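CAMK/CAMK2 protein kinase (PDB 5IG1) probably transfers phosphate from ATP to serine and threonine residues of proteins, this chain being the kinase-domain part of a longer calmodulin-dependent enzyme. Local coordinates at residues R65-C70 with F163-I168; G172-F178 with I190-D196. One frame throughout, in Å; residues are numbered along the deposited sequence.

Overall arrangement
Both contacts belong to the protein kinase domain, and both involve the activation segment that starts at the DFG motif. Interaction 1 docks helix 57-72 of the N-lobe on Phe163-Ile168, at the start of the segment and next to the catalytic cleft. Interaction 2 pairs the later residues Gly172-Phe178 with Ile190-Asp196, on the surface of the C-lobe. Their centres lie about 16 Å apart. They meet at the Phe176 ring, where CE1 is 3.4 Å from Ile168 O and CD1 is 3.5 Å from Val167 CB. Arg140 of the HRD motif also links them, through hydrogen bonds to Leu165 O and Tyr195 OH.

Interaction 1 (R65-C70 with F163-I168); sequences REIGIC and FGLAVI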
# COMPACT_ATOMS: atom_id res chain seq x y z
N ARG A 65 -10.11 -14.41 3.83
CA ARG A 65 -8.67 -14.30 4.04
C ARG A 65 -8.29 -12.89 4.47
O ARG A 65 -7.55 -12.69 5.44
CB ARG A 65 -7.93 -14.70 2.76
CG ARG A 65 -6.64 -15.44 2.99
CD ARG A 65 -5.73 -15.44 1.77
NE ARG A 65 -6.47 -15.39 0.51
CZ ARG A 65 -7.06 -16.43 -0.06
NH1 ARG A 65 -7.01 -17.62 0.51
NH2 ARG A 65 -7.70 -16.28 -1.22
N GLU A 66 -8.81 -11.89 3.75
CA GLU A 66 -8.54 -10.51 4.11
C GLU A 66 -8.98 -10.22 5.54
O GLU A 66 -8.32 -9.46 6.25
CB GLU A 66 -9.23 -9.57 3.14
CG GLU A 66 -8.98 -8.10 3.39
CD GLU A 66 -9.80 -7.22 2.48
OE1 GLU A 66 -10.35 -7.75 1.48
OE2 GLU A 66 -9.90 -6.00 2.75
N ILE A 67 -10.07 -10.83 5.98
CA ILE A 67 -10.59 -10.58 7.32
C ILE A 67 -9.67 -11.20 8.37
O ILE A 67 -9.35 -10.57 9.39
CB ILE A 67 -12.02 -11.11 7.45
CG1 ILE A 67 -12.95 -10.34 6.52
CG2 ILE A 67 -12.48 -11.04 8.89
CD1 ILE A 67 -14.32 -10.94 6.39
N GLY A 68 -9.24 -12.44 8.14
CA GLY A 68 -8.31 -13.06 9.08
C GLY A 68 -7.02 -12.28 9.20
O GLY A 68 -6.56 -11.97 10.30
N ILE A 69 -6.42 -11.92 8.06
CA ILE A 69 -5.16 -11.19 8.07
C ILE A 69 -5.35 -9.83 8.74
O ILE A 69 -4.59 -9.44 9.63
CB ILE A 69 -4.61 -11.06 6.64
CG1 ILE A 69 -4.18 -12.44 6.15
CG2 ILE A 69 -3.48 -10.04 6.58
CD1 ILE A 69 -3.79 -12.51 4.69
N CYS A 70 -6.40 -9.10 8.34
CA CYS A 70 -6.63 -7.77 8.89
C CYS A 70 -6.91 -7.81 10.38
O CYS A 70 -6.60 -6.85 11.10
CB CYS A 70 -7.78 -7.09 8.16
SG CYS A 70 -7.24 -6.08 6.78
N PHE A 163 -5.66 -5.36 2.32
CA PHE A 163 -5.00 -6.66 2.36
C PHE A 163 -5.80 -7.74 1.63
O PHE A 163 -5.68 -8.93 1.96
CB PHE A 163 -4.74 -7.07 3.81
CG PHE A 163 -3.71 -6.24 4.49
CD1 PHE A 163 -4.04 -5.04 5.09
CD2 PHE A 163 -2.39 -6.65 4.52
CE1 PHE A 163 -3.08 -4.27 5.71
CE2 PHE A 163 -1.42 -5.89 5.14
CZ PHE A 163 -1.77 -4.70 5.74
N GLY A 164 -6.63 -7.36 0.66
CA GLY A 164 -7.40 -8.35 -0.07
C GLY A 164 -6.54 -9.35 -0.82
O GLY A 164 -6.88 -10.53 -0.92
N LEU A 165 -5.41 -8.89 -1.36
CA LEU A 165 -4.46 -9.77 -2.03
C LEU A 165 -3.44 -10.36 -1.07
O LEU A 165 -2.60 -11.17 -1.50
CB LEU A 165 -3.74 -9.02 -3.15
CG LEU A 165 -4.57 -8.76 -4.41
CD1 LEU A 165 -3.75 -8.05 -5.46
CD2 LEU A 165 -5.11 -10.07 -4.94
N ALA A 166 -3.49 -9.99 0.21
CA ALA A 166 -2.51 -10.47 1.18
C ALA A 166 -2.58 -11.98 1.33
O ALA A 166 -3.65 -12.59 1.26
CB ALA A 166 -2.74 -9.80 2.53
N VAL A 167 -1.42 -12.59 1.53
CA VAL A 167 -1.31 -14.03 1.74
C VAL A 167 -0.49 -14.28 3.00
O VAL A 167 0.27 -13.43 3.45
CB VAL A 167 -0.68 -14.76 0.54
CG1 VAL A 167 -1.55 -14.59 -0.70
CG2 VAL A 167 0.73 -14.25 0.29
N ILE A 168 -0.66 -15.48 3.55
CA ILE A 168 0.09 -15.93 4.72
C ILE A 168 1.09 -16.97 4.26
O ILE A 168 0.71 -18.00 3.69
CB ILE A 168 -0.84 -16.49 5.80
CG1 ILE A 168 -1.90 -15.46 6.17
CG2 ILE A 168 -0.03 -16.88 7.03
CD1 ILE A 168 -2.77 -15.89 7.32
O HOH W 1 -5.53 -13.42 -0.87
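Glu66 reaches across the backbone of Phe163 and Gly164. With CG anti to the backbone N (chi1 -178°) and the chain extended beyond it, the side chain runs alongside that peptide. CB lies 3.8 Å from Phe163 O. CG follows at 3.7 Å from Phe163 C, and CD packs against Gly164 N and CA. At the tip OE1 rests 3.4 Å from Gly164 CA, while OE2 forms the salt bridge to Lys48 of strand 44-51. This is the lysine-glutamate pair of protein kinases, joining helix C to strand 44-51 beside the DFG motif. Lys48 would probably be left without its carboxylate mate, and a gap opened over Gly164, if Glu66 were replaced by an alanine. One turn on, Cys70 SG sits 3.8 Å from Phe163 CD1, an oblique sulfur-aromatic contact. By position and contact, Cys70 and Phe163, with Met81 and His139, correspond to the regulatory spine of protein kinases. The Phe163 ring meets His139 edge-to-face, and Ala166 CB lies in plane at its edge. Beside the ring, Ile69 packs on Phe163, Ala166 and Ile168. Its CD1 is 3.6 Å from Ala166 CB, and CG2 approaches Phe163 CD2. Its CG1 passes 3.8 Å from Ile168 CG1, the two side chains running in opposite directions. On the exposed side one water takes a hydrogen bond from Arg65 NE, 2.6 Å away, and donates to Gly164 O and Ala166 O. No direct hydrogen bond joins the two segments. An apolar patch round Ile69 and Phe163 thus sits beside a buried carboxylate paired with Lys48, and the spine contacts are consistent with a DFG-in, helix-C-in state.

Interaction 2 (G172-F178 with I190-D196); sequences GPTYFGF and IRRVPYD
Phe178 carries the guanidinium of Arg192 flat on one ring face, with centres 4.7 Å apart and planes at 17°. The stack is displaced toward the CB and CG end of the phenylalanine, and the guanidinium centre lies over CB. Ile190 CA lies in plane at the edge of the same ring. The Tyr175 ring has Gly177 N 3.6 Å above its plane, over the centre, and Val193 O near its plane at an edge. Its OH lies alongside CB and CD of Arg192, the aliphatic part of the arginine, while the guanidinium stacks on Phe178. The Tyr195 ring has Thr174 O over one face, toward the rim, and Gly177 O in plane at its edge. Tyr195 CE1 in turn lies at the edge of the Phe176 ring. These two rings meet obliquely, centroids 5.5 Å apart and planes at 58°. The contact joins the middle of the activation segment to the chain just after the short helix 187-190, which carries the glutamate of the APE-type motif. Arg192 ends this helix in a Schellman motif. Beyond it, Thr174 and Tyr195 form a single antiparallel hydrogen-bonded bridge. Thr174 N donates to Tyr195 O at 2.9 Å, and Tyr195 N returns a bond to Thr174 O at 3.0 Å. Tyr195 CG sits between its backbone N and carbonyl carbon (chi1 50°), which carries the ring back under the 174-177 backbone. Its OH donates to Gly177 O at 2.5 Å, along a lone pair in the carbonyl plane. The same hydroxyl is hydrogen-bonded to Arg140 NH1. Nearer the start, Thr174 OG1 donates to Gly172 O, and Pro173 CB packs on Pro194 CB.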
# COMPACT_ATOMS: atom_id res chain seq x y z
N GLY A 172 8.15 -20.85 4.09
CA GLY A 172 9.14 -20.22 3.24
C GLY A 172 8.57 -19.89 1.88
O GLY A 172 7.35 -19.87 1.68
N PRO A 173 9.46 -19.62 0.90
CA PRO A 173 8.99 -19.22 -0.44
C PRO A 173 7.95 -20.17 -1.02
O PRO A 173 8.19 -21.37 -1.14
CB PRO A 173 10.28 -19.23 -1.27
CG PRO A 173 11.36 -18.94 -0.28
CD PRO A 173 10.93 -19.62 1.00
N THR A 174 6.79 -19.62 -1.36
CA THR A 174 5.65 -20.40 -1.81
C THR A 174 4.97 -19.66 -2.95
O THR A 174 4.97 -18.43 -2.99
CB THR A 174 4.67 -20.65 -0.65
OG1 THR A 174 5.38 -21.23 0.46
CG2 THR A 174 3.56 -21.60 -1.07
N TYR A 175 4.39 -20.42 -3.88
CA TYR A 175 3.62 -19.81 -4.96
C TYR A 175 2.23 -19.47 -4.45
O TYR A 175 1.49 -20.35 -4.00
CB TYR A 175 3.52 -20.74 -6.17
CG TYR A 175 2.91 -20.06 -7.39
CD1 TYR A 175 3.47 -18.90 -7.91
CD2 TYR A 175 1.78 -20.58 -8.01
CE1 TYR A 175 2.92 -18.27 -9.01
CE2 TYR A 175 1.22 -19.96 -9.12
CZ TYR A 175 1.80 -18.80 -9.62
OH TYR A 175 1.26 -18.17 -10.72
N PHE A 176 1.88 -18.18 -4.50
CA PHE A 176 0.56 -17.71 -4.10
C PHE A 176 -0.27 -17.24 -5.28
O PHE A 176 -1.37 -16.71 -5.08
CB PHE A 176 0.69 -16.59 -3.07
CG PHE A 176 1.41 -16.99 -1.83
CD1 PHE A 176 0.74 -17.61 -0.79
CD2 PHE A 176 2.77 -16.75 -1.69
CE1 PHE A 176 1.40 -17.99 0.36
CE2 PHE A 176 3.44 -17.13 -0.54
CZ PHE A 176 2.75 -17.75 0.49
N GLY A 177 0.22 -17.41 -6.50
CA GLY A 177 -0.46 -16.95 -7.69
C GLY A 177 0.14 -15.65 -8.21
O GLY A 177 0.97 -15.00 -7.58
N PHE A 178 -0.31 -15.27 -9.41
CA PHE A 178 0.14 -14.05 -10.06
C PHE A 178 -0.88 -12.96 -9.74
O PHE A 178 -1.97 -12.93 -10.31
CB PHE A 178 0.29 -14.27 -11.57
CG PHE A 178 0.73 -13.04 -12.31
CD1 PHE A 178 2.08 -12.76 -12.50
CD2 PHE A 178 -0.20 -12.16 -12.84
CE1 PHE A 178 2.48 -11.64 -13.19
CE2 PHE A 178 0.19 -11.04 -13.53
CZ PHE A 178 1.54 -10.78 -13.71
N ILE A 190 6.44 -12.21 -11.51
CA ILE A 190 6.28 -12.24 -12.96
C ILE A 190 6.77 -13.57 -13.52
O ILE A 190 6.11 -14.18 -14.38
CB ILE A 190 7.02 -11.05 -13.61
CG1 ILE A 190 6.33 -9.74 -13.22
CG2 ILE A 190 7.07 -11.19 -15.11
CD1 ILE A 190 6.98 -8.53 -13.80
N ARG A 191 7.90 -14.07 -13.01
CA ARG A 191 8.40 -15.39 -13.36
C ARG A 191 7.52 -16.52 -12.84
O ARG A 191 7.76 -17.67 -13.21
CB ARG A 191 9.83 -15.56 -12.82
CG ARG A 191 10.83 -14.55 -13.39
CD ARG A 191 12.27 -14.86 -12.99
NE ARG A 191 12.48 -14.82 -11.54
CZ ARG A 191 12.97 -15.82 -10.82
NH1 ARG A 191 13.33 -16.95 -11.40
NH2 ARG A 191 13.13 -15.68 -9.51
N ARG A 192 6.53 -16.21 -12.00
CA ARG A 192 5.63 -17.20 -11.41
C ARG A 192 6.42 -18.31 -10.72
O ARG A 192 6.13 -19.50 -10.87
CB ARG A 192 4.66 -17.77 -12.46
CG ARG A 192 3.86 -16.71 -13.17
CD ARG A 192 2.51 -17.21 -13.64
NE ARG A 192 1.78 -16.16 -14.36
CZ ARG A 192 0.50 -16.23 -14.71
NH1 ARG A 192 -0.21 -17.31 -14.41
NH2 ARG A 192 -0.06 -15.22 -15.35
N VAL A 193 7.43 -17.92 -9.96
CA VAL A 193 8.19 -18.83 -9.12
C VAL A 193 7.70 -18.61 -7.69
O VAL A 193 7.07 -17.59 -7.41
CB VAL A 193 9.70 -18.59 -9.24
CG1 VAL A 193 10.12 -18.65 -10.70
CG2 VAL A 193 10.08 -17.26 -8.63
N PRO A 194 7.94 -19.55 -6.77
CA PRO A 194 7.55 -19.30 -5.37
C PRO A 194 8.23 -18.06 -4.83
O PRO A 194 9.42 -17.83 -5.06
CB PRO A 194 8.02 -20.57 -4.65
CG PRO A 194 8.01 -21.61 -5.70
CD PRO A 194 8.44 -20.92 -6.96
N TYR A 195 7.47 -17.24 -4.12
CA TYR A 195 7.98 -15.98 -3.60
C TYR A 195 7.65 -15.86 -2.11
O TYR A 195 7.09 -16.77 -1.49
CB TYR A 195 7.44 -14.79 -4.40
CG TYR A 195 5.95 -14.75 -4.61
CD1 TYR A 195 5.13 -14.09 -3.72
CD2 TYR A 195 5.38 -15.32 -5.74
CE1 TYR A 195 3.75 -14.01 -3.92
CE2 TYR A 195 4.00 -15.25 -5.96
CZ TYR A 195 3.20 -14.60 -5.04
OH TYR A 195 1.85 -14.52 -5.24
N ASP A 196 8.01 -14.72 -1.54
CA ASP A 196 7.97 -14.52 -0.10
C ASP A 196 7.74 -13.03 0.18
O ASP A 196 7.25 -12.30 -0.68
CB ASP A 196 9.25 -15.06 0.55
CG ASP A 196 10.51 -14.38 0.03
OD1 ASP A 196 10.52 -13.96 -1.15
OD2 ASP A 196 11.49 -14.27 0.80